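Local coordinates for protein putative sugar ABC transporter (Yersinia enterocolitica subsp. enterocolitica 8081, PDB 5ULB) that binds 5-Se-methyl-5-seleno-D-ribofuranose, in its alpha and beta forms, and probably serves as the periplasmic methylthioribose-binding component of an ABC transporter, at residues L135-W149 / I206-A220. Numbering follows the deposited sequence.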
loop_
_atom_site.group_PDB
_atom_site.type_symbol
_atom_site.label_atom_id
_atom_site.label_comp_id
_atom_site.label_asym_id
_atom_site.label_seq_id
_atom_site.Cartn_x
_atom_site.Cartn_y
_atom_site.Cartn_z
ATOM N N LEU A 135 -6.101 -14.816 12.697
ATOM C CA LEU A 135 -6.966 -14.523 13.834
ATOM C C LEU A 135 -7.918 -15.715 14.091
ATOM O O LEU A 135 -8.138 -16.252 15.160
ATOM C CB LEU A 135 -7.674 -13.189 13.619
ATOM C CG LEU A 135 -8.536 -12.587 14.738
ATOM C CD1 LEU A 135 -8.855 -11.154 14.355
ATOM C CD2 LEU A 135 -9.817 -13.328 14.938
ATOM N N VAL A 136 -8.531 -16.168 12.998
ATOM C CA VAL A 136 -9.479 -17.292 13.091
ATOM C C VAL A 136 -8.779 -18.484 13.652
ATOM O O VAL A 136 -9.351 -19.194 14.504
ATOM C CB VAL A 136 -10.082 -17.577 11.724
ATOM C CG1 VAL A 136 -10.887 -18.896 11.738
ATOM C CG2 VAL A 136 -10.986 -16.384 11.218
ATOM N N LYS A 137 -7.602 -18.834 13.119
ATOM C CA LYS A 137 -6.829 -20.011 13.564
ATOM C C LYS A 137 -6.508 -19.825 15.066
ATOM O O LYS A 137 -6.707 -20.745 15.867
ATOM C CB LYS A 137 -5.551 -20.071 12.797
ATOM C CG LYS A 137 -5.651 -20.521 11.365
ATOM C CD LYS A 137 -4.251 -20.554 10.664
ATOM C CE LYS A 137 -4.368 -21.000 9.230
ATOM N NZ LYS A 137 -3.128 -20.910 8.521
ATOM N N ASP A 138 -6.002 -18.675 15.460
ATOM C CA ASP A 138 -5.519 -18.453 16.840
ATOM C C ASP A 138 -6.656 -18.544 17.854
ATOM O O ASP A 138 -6.427 -18.917 18.943
ATOM C CB ASP A 138 -4.859 -17.131 16.956
ATOM C CG ASP A 138 -3.477 -17.093 16.253
ATOM O OD1 ASP A 138 -2.955 -18.129 15.779
ATOM O OD2 ASP A 138 -2.838 -15.947 16.251
ATOM N N PHE A 139 -7.895 -18.190 17.442
ATOM C CA PHE A 139 -9.038 -18.201 18.322
ATOM C C PHE A 139 -9.988 -19.396 18.073
ATOM O O PHE A 139 -11.094 -19.464 18.630
ATOM C CB PHE A 139 -9.748 -16.851 18.296
ATOM C CG PHE A 139 -8.966 -15.790 18.977
ATOM C CD1 PHE A 139 -9.098 -15.580 20.318
ATOM C CD2 PHE A 139 -8.045 -15.085 18.304
ATOM C CE1 PHE A 139 -8.310 -14.624 20.983
ATOM C CE2 PHE A 139 -7.272 -14.147 18.971
ATOM C CZ PHE A 139 -7.385 -13.894 20.295
ATOM N N ASN A 140 -9.557 -20.305 17.209
ATOM C CA ASN A 140 -10.455 -21.464 16.885
ATOM C C ASN A 140 -11.866 -21.097 16.513
ATOM O O ASN A 140 -12.860 -21.711 16.880
ATOM C CB ASN A 140 -10.536 -22.521 17.999
ATOM C CG ASN A 140 -9.280 -23.318 18.239
ATOM O OD1 ASN A 140 -8.245 -22.788 18.606
ATOM N ND2 ASN A 140 -9.431 -24.631 18.175
ATOM N N GLY A 141 -11.967 -20.084 15.714
ATOM C CA GLY A 141 -13.237 -19.708 15.146
ATOM C C GLY A 141 -14.179 -19.047 16.111
ATOM O O GLY A 141 -15.335 -18.815 15.749
ATOM N N LYS A 142 -13.700 -18.633 17.294
ATOM C CA LYS A 142 -14.604 -18.014 18.291
ATOM C C LYS A 142 -13.880 -16.773 18.858
ATOM O O LYS A 142 -12.933 -16.887 19.642
ATOM C CB LYS A 142 -14.890 -18.979 19.455
ATOM C CG LYS A 142 -15.860 -18.299 20.474
ATOM C CD LYS A 142 -16.180 -19.347 21.563
ATOM C CE LYS A 142 -17.577 -19.259 22.137
ATOM N NZ LYS A 142 -17.511 -17.998 22.889
ATOM N N ALA A 143 -14.409 -15.606 18.498
ATOM C CA ALA A 143 -13.777 -14.354 18.967
ATOM C C ALA A 143 -14.747 -13.233 18.773
ATOM O O ALA A 143 -15.451 -13.138 17.730
ATOM C CB ALA A 143 -12.512 -14.112 18.142
ATOM N N ASN A 144 -14.704 -12.316 19.741
ATOM C CA ASN A 144 -15.353 -10.964 19.585
ATOM C C ASN A 144 -14.291 -10.006 19.064
ATOM O O ASN A 144 -13.252 -9.888 19.732
ATOM C CB ASN A 144 -15.893 -10.530 20.942
ATOM C CG ASN A 144 -17.012 -11.435 21.401
ATOM O OD1 ASN A 144 -17.924 -11.718 20.591
ATOM N ND2 ASN A 144 -16.932 -11.926 22.657
ATOM N N ILE A 145 -14.530 -9.356 17.937
ATOM C CA ILE A 145 -13.488 -8.543 17.260
ATOM C C ILE A 145 -13.964 -7.139 17.035
ATOM O O ILE A 145 -15.163 -6.860 16.902
ATOM C CB ILE A 145 -12.991 -9.207 15.998
ATOM C CG1 ILE A 145 -13.992 -9.195 14.873
ATOM C CG2 ILE A 145 -12.542 -10.657 16.322
ATOM C CD1 ILE A 145 -13.441 -9.600 13.568
ATOM N N ILE A 146 -12.940 -6.277 16.844
ATOM C CA ILE A 146 -13.159 -4.966 16.217
ATOM C C ILE A 146 -12.443 -5.024 14.856
ATOM O O ILE A 146 -11.338 -5.512 14.793
ATOM C CB ILE A 146 -12.533 -3.811 17.106
ATOM C CG1 ILE A 146 -12.994 -3.900 18.551
ATOM C CG2 ILE A 146 -12.836 -2.486 16.492
ATOM C CD1 ILE A 146 -14.420 -3.894 18.758
ATOM N N LYS A 147 -13.070 -4.424 13.851
ATOM C CA LYS A 147 -12.459 -4.257 12.537
ATOM C C LYS A 147 -12.087 -2.754 12.396
ATOM O O LYS A 147 -12.858 -1.884 12.706
ATOM C CB LYS A 147 -13.492 -4.656 11.450
ATOM C CG LYS A 147 -13.009 -4.381 10.020
ATOM C CD LYS A 147 -13.851 -5.077 9.009
ATOM C CE LYS A 147 -15.268 -4.716 8.886
ATOM N NZ LYS A 147 -15.526 -3.496 8.274
ATOM N N LEU A 148 -10.864 -2.571 11.887
ATOM C CA LEU A 148 -10.405 -1.174 11.519
ATOM C C LEU A 148 -10.379 -1.137 10.005
ATOM O O LEU A 148 -9.652 -1.891 9.348
ATOM C CB LEU A 148 -9.035 -0.877 12.070
ATOM C CG LEU A 148 -8.758 -1.337 13.521
ATOM C CD1 LEU A 148 -7.304 -1.114 13.928
ATOM C CD2 LEU A 148 -9.697 -0.660 14.508
ATOM N N TRP A 149 -11.223 -0.257 9.417
ATOM C CA TRP A 149 -11.528 -0.334 8.018
ATOM C C TRP A 149 -12.222 1.014 7.589
ATOM O O TRP A 149 -12.856 1.628 8.447
ATOM C CB TRP A 149 -12.532 -1.486 7.775
ATOM C CG TRP A 149 -12.972 -1.774 6.389
ATOM C CD1 TRP A 149 -12.292 -2.419 5.400
ATOM C CD2 TRP A 149 -14.200 -1.301 5.765
ATOM N NE1 TRP A 149 -13.030 -2.391 4.284
ATOM C CE2 TRP A 149 -14.223 -1.753 4.431
ATOM C CE3 TRP A 149 -15.317 -0.625 6.258
ATOM C CZ2 TRP A 149 -15.281 -1.545 3.600
ATOM C CZ3 TRP A 149 -16.351 -0.378 5.429
ATOM C CH2 TRP A 149 -16.315 -0.849 4.130
ATOM N N ILE A 206 -13.590 -8.247 24.407
ATOM C CA ILE A 206 -12.968 -8.155 23.071
ATOM C C ILE A 206 -11.788 -9.153 23.106
ATOM O O ILE A 206 -10.967 -9.125 24.003
ATOM C CB ILE A 206 -12.407 -6.716 22.743
ATOM C CG1 ILE A 206 -13.507 -5.711 22.800
ATOM C CG2 ILE A 206 -11.725 -6.747 21.414
ATOM C CD1 ILE A 206 -12.951 -4.274 22.816
ATOM N N ASP A 207 -11.718 -9.957 22.046
ATOM C CA ASP A 207 -10.582 -10.875 21.897
ATOM C C ASP A 207 -9.475 -10.403 20.974
ATOM O O ASP A 207 -8.277 -10.647 21.237
ATOM C CB ASP A 207 -11.117 -12.234 21.382
ATOM C CG ASP A 207 -12.106 -12.856 22.356
ATOM O OD1 ASP A 207 -11.674 -13.021 23.499
ATOM O OD2 ASP A 207 -13.304 -13.032 22.007
ATOM N N ALA A 208 -9.854 -9.724 19.849
ATOM C CA ALA A 208 -8.884 -9.407 18.863
ATOM C C ALA A 208 -9.359 -8.211 18.053
ATOM O O ALA A 208 -10.545 -7.913 17.992
ATOM C CB ALA A 208 -8.584 -10.642 17.969
ATOM N N ILE A 209 -8.376 -7.612 17.343
ATOM C CA ILE A 209 -8.625 -6.524 16.406
ATOM C C ILE A 209 -7.974 -6.849 15.069
ATOM O O ILE A 209 -6.795 -7.230 15.050
ATOM C CB ILE A 209 -8.147 -5.162 16.995
ATOM C CG1 ILE A 209 -8.851 -4.867 18.280
ATOM C CG2 ILE A 209 -8.237 -4.063 15.971
ATOM C CD1 ILE A 209 -8.354 -3.625 19.000
ATOM N N TRP A 210 -8.744 -6.677 13.997
ATOM C CA TRP A 210 -8.183 -6.829 12.641
ATOM C C TRP A 210 -8.045 -5.465 12.018
ATOM O O TRP A 210 -9.045 -4.781 11.783
ATOM C CB TRP A 210 -9.080 -7.694 11.796
ATOM C CG TRP A 210 -8.612 -7.939 10.381
ATOM C CD1 TRP A 210 -7.337 -8.304 10.020
ATOM C CD2 TRP A 210 -9.337 -7.731 9.188
ATOM N NE1 TRP A 210 -7.260 -8.402 8.662
ATOM C CE2 TRP A 210 -8.466 -8.050 8.144
ATOM C CE3 TRP A 210 -10.632 -7.365 8.876
ATOM C CZ2 TRP A 210 -8.859 -7.994 6.786
ATOM C CZ3 TRP A 210 -11.006 -7.316 7.601
ATOM C CH2 TRP A 210 -10.110 -7.614 6.559
ATOM N N GLY A 211 -6.759 -5.094 11.758
ATOM C CA GLY A 211 -6.518 -3.806 11.139
ATOM C C GLY A 211 -6.182 -3.976 9.661
ATOM O O GLY A 211 -5.208 -4.618 9.276
ATOM N N THR A 212 -7.024 -3.292 8.809
ATOM C CA THR A 212 -6.892 -3.459 7.363
ATOM C C THR A 212 -5.892 -2.540 6.718
ATOM O O THR A 212 -5.585 -2.678 5.572
ATOM C CB THR A 212 -8.229 -3.288 6.690
ATOM O OG1 THR A 212 -8.712 -1.950 6.841
ATOM C CG2 THR A 212 -9.243 -4.290 7.180
ATOM N N TRP A 213 -5.281 -1.666 7.542
ATOM C CA TRP A 213 -4.240 -0.740 7.112
ATOM C C TRP A 213 -3.388 -0.457 8.334
ATOM O O TRP A 213 -3.945 -0.224 9.404
ATOM C CB TRP A 213 -4.854 0.583 6.633
ATOM C CG TRP A 213 -4.005 1.758 6.277
ATOM C CD1 TRP A 213 -2.738 1.847 5.851
ATOM C CD2 TRP A 213 -4.577 3.087 6.118
ATOM N NE1 TRP A 213 -2.435 3.189 5.492
ATOM C CE2 TRP A 213 -3.557 3.942 5.637
ATOM C CE3 TRP A 213 -5.806 3.630 6.467
ATOM C CZ2 TRP A 213 -3.832 5.305 5.416
ATOM C CZ3 TRP A 213 -6.065 4.979 6.198
ATOM C CH2 TRP A 213 -5.032 5.769 5.694
ATOM N N ASP A 214 -2.092 -0.490 8.220
ATOM C CA ASP A 214 -1.270 -0.371 9.422
ATOM C C ASP A 214 -1.343 1.026 10.059
ATOM O O ASP A 214 -1.028 1.150 11.249
ATOM C CB ASP A 214 0.179 -0.791 9.268
ATOM C CG ASP A 214 1.038 0.006 8.288
ATOM O OD1 ASP A 214 0.460 0.777 7.520
ATOM O OD2 ASP A 214 2.301 -0.221 8.395
ATOM N N ALA A 215 -1.823 2.056 9.313
ATOM C CA ALA A 215 -2.098 3.326 9.988
ATOM C C ALA A 215 -3.132 3.173 11.047
ATOM O O ALA A 215 -3.046 3.800 12.124
ATOM C CB ALA A 215 -2.523 4.375 8.938
ATOM N N PHE A 216 -4.166 2.389 10.796
ATOM C CA PHE A 216 -5.146 2.072 11.801
ATOM C C PHE A 216 -4.540 1.227 12.912
ATOM O O PHE A 216 -4.760 1.545 14.096
ATOM C CB PHE A 216 -6.350 1.302 11.198
ATOM C CG PHE A 216 -7.181 2.022 10.162
ATOM C CD1 PHE A 216 -7.445 3.376 10.228
ATOM C CD2 PHE A 216 -7.771 1.320 9.101
ATOM C CE1 PHE A 216 -8.283 3.985 9.317
ATOM C CE2 PHE A 216 -8.593 1.914 8.192
ATOM C CZ PHE A 216 -8.850 3.248 8.311
ATOM N N THR A 217 -3.816 0.188 12.584
ATOM C CA THR A 217 -3.308 -0.709 13.586
ATOM C C THR A 217 -2.346 0.023 14.517
ATOM O O THR A 217 -2.367 -0.251 15.716
ATOM C CB THR A 217 -2.603 -1.881 12.922
ATOM O OG1 THR A 217 -3.474 -2.401 11.900
ATOM C CG2 THR A 217 -2.286 -2.977 13.923
ATOM N N GLN A 218 -1.554 0.973 13.991
ATOM C CA GLN A 218 -0.700 1.740 14.873
ATOM C C GLN A 218 -1.500 2.479 15.923
ATOM O O GLN A 218 -1.058 2.580 17.104
ATOM C CB GLN A 218 0.121 2.710 14.031
ATOM C CG GLN A 218 1.227 2.088 13.211
ATOM C CD GLN A 218 1.712 2.944 12.057
ATOM O OE1 GLN A 218 1.242 4.118 11.872
ATOM N NE2 GLN A 218 2.597 2.392 11.250
ATOM N N GLY A 219 -2.606 3.084 15.506
ATOM C CA GLY A 219 -3.415 3.774 16.501
ATOM C C GLY A 219 -4.047 2.851 17.485
ATOM O O GLY A 219 -4.171 3.114 18.720
ATOM N N ALA A 220 -4.572 1.686 17.001
ATOM C CA ALA A 220 -5.113 0.695 17.961
ATOM C C ALA A 220 -4.077 0.233 18.923
ATOM O O ALA A 220 -4.406 0.053 20.099
ATOM C CB ALA A 220 -5.690 -0.460 17.198
HETATM O O HOH W 1 -14.505 -11.633 24.249
#
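Strands 143-148 and 208-211 pair in parallel, with Ile145, Ile146, Lys147 and Leu148 opposite Ala208, Ile209, Trp210 and Gly211. Ile146 gives its N to Ala208 O and takes Trp210 N on its O; Leu148 N then bonds to Trp210 O. At the start of the pair, Asp207 N bonds to Asn144 O at 2.8 Å. The Asp207 carboxylate turns back to Asn144 N, a nearly straight bond of 2.8 Å to the anti lone pair of OD2. A water also joins OD2 to Asn144 ND2. At the other end, Leu148 O is gripped twice by Thr212. Thr212 N bonds to Leu148 O at 3.0 Å. Thr212 OG1 bonds to Leu148 O at 2.7 Å, in the carbonyl plane and on a lone pair. With chi1 at 65°, OG1 sits between the N and the carbonyl carbon of Thr212, and hydroxyl and backbone N reach the same oxygen.

These are neighbouring parallel strands in one lobe of a periplasmic binding protein, with helices on both faces of the sheet. Thr212 and Trp213, just past the strand end, touch the bound sugar.

Side chains pack on both faces. On the face carrying Ile145, Ala208 and Trp210, Leu135 CD1 lies 3.7 Å from Ala208 CB, which Phe139 CE2 also meets. The Lys147 chain runs beside Trp210, its CD at the indole edge, and its bent end carries NZ to polar partners, Ser178 and Gln160. On the face of Ile146 and Ile209, Leu148 packs between the sheet and helix 214-226. Leu148 CG meets Ile209 CG2. Leu148 CB lies 3.6 Å from Phe216 CB. Leu148 CD1 reaches Ala220 CB at 3.7 Å.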